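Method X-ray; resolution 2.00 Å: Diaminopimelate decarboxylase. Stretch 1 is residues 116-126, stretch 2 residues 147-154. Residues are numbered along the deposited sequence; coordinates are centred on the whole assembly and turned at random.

Stretch 1, residues 116-126: TKEEIIMGIEA
Stretch 2 147-154: KELGETAN

From K117 the first stretch is a regular helix, phi/psi near -63/-40, with i to i-4 backbone bonds. T116 (chi1 p) caps its start: OG1 accepts from E119 N at 3.1 Å, while T116 N returns a bond to E119 OE1, also 3.1 Å. The second stretch enters in a helix begun earlier in the chain; G150 is the first residue to leave helical phi/psi, in a Schellman motif (phi/psi 68/35, a positive phi that favours glycine; G150 N to K147 O 3.1 Å), and the chain then extends through E151 and T152 into a strand at A153. Register is set by CA pairs I121-L149 at 7.9 Å and I124-A153 at 6.1 Å.

No hydrogen bond crosses; the contact consists of apolar packing and one salt bridge. Buried I124 (m, t) points toward the second stretch, its CG2 lying 3.7 Å from L149 CD1 and 3.8 Å from E151 CB, its CG1 4.1 Å from A153 CB. The small methyl of A153 suits this close backbone approach. L149 (m, t) also reaches I121, CD1 to CG2 4.3 Å, and E125, CD1 to OE2 4.0 Å. Partly exposed K117 (t, t, t, p), its CA-to-CB bond sideways but its end nearer, makes a salt bridge with exposed E148 (m, t), NZ to OE1 2.8 Å, though the position of OE1 is less certain. Together the stretches bury 334 Å².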

# COMPACT_ATOMS: atom_id res chain seq x y z
N THR A 116 -5.66 -18.74 11.30
CA THR A 116 -5.47 -20.07 10.72
C THR A 116 -5.07 -21.05 11.79
O THR A 116 -4.59 -20.70 12.88
CB THR A 116 -4.30 -20.08 9.72
OG1 THR A 116 -3.11 -19.81 10.48
CG2 THR A 116 -4.48 -19.04 8.61
N LYS A 117 -5.19 -22.32 11.45
CA LYS A 117 -4.83 -23.34 12.41
C LYS A 117 -3.38 -23.18 12.84
O LYS A 117 -3.04 -23.36 14.02
CB LYS A 117 -5.02 -24.74 11.80
CG LYS A 117 -4.78 -25.86 12.86
CD LYS A 117 -5.44 -27.13 12.39
CE LYS A 117 -5.73 -28.09 13.53
NZ LYS A 117 -7.05 -27.93 14.22
N GLU A 118 -2.49 -22.90 11.89
CA GLU A 118 -1.08 -22.73 12.28
C GLU A 118 -0.89 -21.58 13.29
O GLU A 118 -0.07 -21.67 14.20
CB GLU A 118 -0.24 -22.44 11.04
CG GLU A 118 -0.20 -23.65 10.06
CD GLU A 118 -1.51 -23.99 9.26
OE1 GLU A 118 -2.52 -23.17 9.06
OE2 GLU A 118 -1.50 -25.18 8.79
N GLU A 119 -1.62 -20.48 13.10
CA GLU A 119 -1.51 -19.34 14.02
C GLU A 119 -2.06 -19.70 15.38
O GLU A 119 -1.57 -19.25 16.43
CB GLU A 119 -2.26 -18.12 13.45
CG GLU A 119 -1.52 -17.47 12.29
CD GLU A 119 -2.33 -16.33 11.66
OE1 GLU A 119 -3.56 -16.52 11.43
OE2 GLU A 119 -1.75 -15.26 11.36
N ILE A 120 -3.14 -20.48 15.39
CA ILE A 120 -3.72 -20.89 16.68
C ILE A 120 -2.72 -21.82 17.44
O ILE A 120 -2.53 -21.68 18.66
CB ILE A 120 -5.10 -21.55 16.43
CG1 ILE A 120 -6.09 -20.43 16.02
CG2 ILE A 120 -5.62 -22.28 17.72
CD1 ILE A 120 -7.27 -20.88 15.19
N ILE A 121 -2.05 -22.72 16.70
CA ILE A 121 -1.08 -23.64 17.34
C ILE A 121 -0.03 -22.76 17.96
O ILE A 121 0.40 -23.00 19.12
CB ILE A 121 -0.39 -24.60 16.27
CG1 ILE A 121 -1.35 -25.76 15.91
CG2 ILE A 121 0.91 -25.19 16.80
CD1 ILE A 121 -1.08 -26.43 14.51
N MET A 122 0.40 -21.74 17.24
CA MET A 122 1.44 -20.87 17.75
C MET A 122 1.04 -20.14 19.01
O MET A 122 1.84 -20.05 19.95
CB MET A 122 1.86 -19.85 16.67
CG MET A 122 3.01 -18.92 17.07
SD MET A 122 3.54 -17.76 15.67
CE MET A 122 3.08 -18.75 14.42
N GLY A 123 -0.18 -19.59 19.02
CA GLY A 123 -0.63 -18.88 20.23
C GLY A 123 -0.78 -19.83 21.42
O GLY A 123 -0.52 -19.44 22.57
N ILE A 124 -1.22 -21.06 21.16
CA ILE A 124 -1.40 -22.00 22.27
C ILE A 124 -0.04 -22.39 22.82
O ILE A 124 0.16 -22.38 24.04
CB ILE A 124 -2.23 -23.23 21.83
CG1 ILE A 124 -3.67 -22.78 21.50
CG2 ILE A 124 -2.14 -24.29 22.92
CD1 ILE A 124 -4.61 -23.89 20.89
N GLU A 125 0.90 -22.68 21.94
CA GLU A 125 2.26 -23.05 22.38
C GLU A 125 2.94 -21.88 23.15
O GLU A 125 3.71 -22.09 24.10
CB GLU A 125 3.12 -23.40 21.16
CG GLU A 125 2.83 -24.76 20.48
CD GLU A 125 3.13 -25.97 21.37
OE1 GLU A 125 4.05 -25.92 22.20
OE2 GLU A 125 2.44 -27.00 21.23
N ALA A 126 2.65 -20.65 22.74
CA ALA A 126 3.23 -19.48 23.42
C ALA A 126 2.42 -19.10 24.66
O ALA A 126 2.81 -18.17 25.36
CB ALA A 126 3.29 -18.29 22.50
N LYS A 147 -7.67 -29.14 21.65
CA LYS A 147 -7.89 -30.58 21.91
C LYS A 147 -6.73 -31.40 21.26
O LYS A 147 -6.16 -32.29 21.90
CB LYS A 147 -9.20 -31.05 21.30
CG LYS A 147 -9.49 -32.55 21.49
CD LYS A 147 -10.71 -32.94 20.66
CE LYS A 147 -11.29 -34.36 20.98
NZ LYS A 147 -12.52 -34.60 20.11
N GLU A 148 -6.35 -31.07 20.02
CA GLU A 148 -5.26 -31.81 19.38
C GLU A 148 -3.92 -31.70 20.14
O GLU A 148 -3.17 -32.68 20.26
CB GLU A 148 -5.10 -31.35 17.93
CG GLU A 148 -6.27 -31.77 17.06
CD GLU A 148 -6.11 -31.31 15.62
OE1 GLU A 148 -5.79 -30.10 15.43
OE2 GLU A 148 -6.29 -32.14 14.68
N LEU A 149 -3.62 -30.52 20.66
CA LEU A 149 -2.37 -30.35 21.39
C LEU A 149 -2.47 -30.80 22.88
O LEU A 149 -1.50 -30.72 23.60
CB LEU A 149 -1.96 -28.86 21.35
CG LEU A 149 -1.77 -28.23 19.99
CD1 LEU A 149 -1.39 -26.68 20.16
CD2 LEU A 149 -0.65 -28.92 19.31
N GLY A 150 -3.65 -31.22 23.34
CA GLY A 150 -3.76 -31.64 24.73
C GLY A 150 -3.60 -30.44 25.70
O GLY A 150 -3.04 -30.54 26.80
N GLU A 151 -4.10 -29.28 25.29
CA GLU A 151 -4.00 -28.06 26.08
C GLU A 151 -5.37 -27.36 26.23
O GLU A 151 -6.37 -27.83 25.69
CB GLU A 151 -3.03 -27.12 25.37
CG GLU A 151 -1.58 -27.55 25.40
CD GLU A 151 -1.02 -27.63 26.82
OE1 GLU A 151 -1.41 -26.79 27.67
OE2 GLU A 151 -0.20 -28.52 27.10
N THR A 152 -5.42 -26.24 26.97
CA THR A 152 -6.65 -25.47 27.11
C THR A 152 -6.34 -24.03 26.64
O THR A 152 -5.48 -23.39 27.24
CB THR A 152 -7.13 -25.42 28.58
OG1 THR A 152 -7.42 -26.76 29.02
CG2 THR A 152 -8.47 -24.60 28.70
N ALA A 153 -7.00 -23.53 25.58
CA ALA A 153 -6.75 -22.15 25.10
C ALA A 153 -7.58 -21.12 25.88
O ALA A 153 -8.73 -21.37 26.21
CB ALA A 153 -7.11 -22.03 23.60
N ASN A 154 -7.00 -19.96 26.14
CA ASN A 154 -7.73 -18.89 26.81
C ASN A 154 -8.47 -18.13 25.72
O ASN A 154 -7.85 -17.78 24.73
CB ASN A 154 -6.71 -17.96 27.50
CG ASN A 154 -5.99 -18.68 28.63
OD1 ASN A 154 -6.66 -19.33 29.43
ND2 ASN A 154 -4.66 -18.59 28.69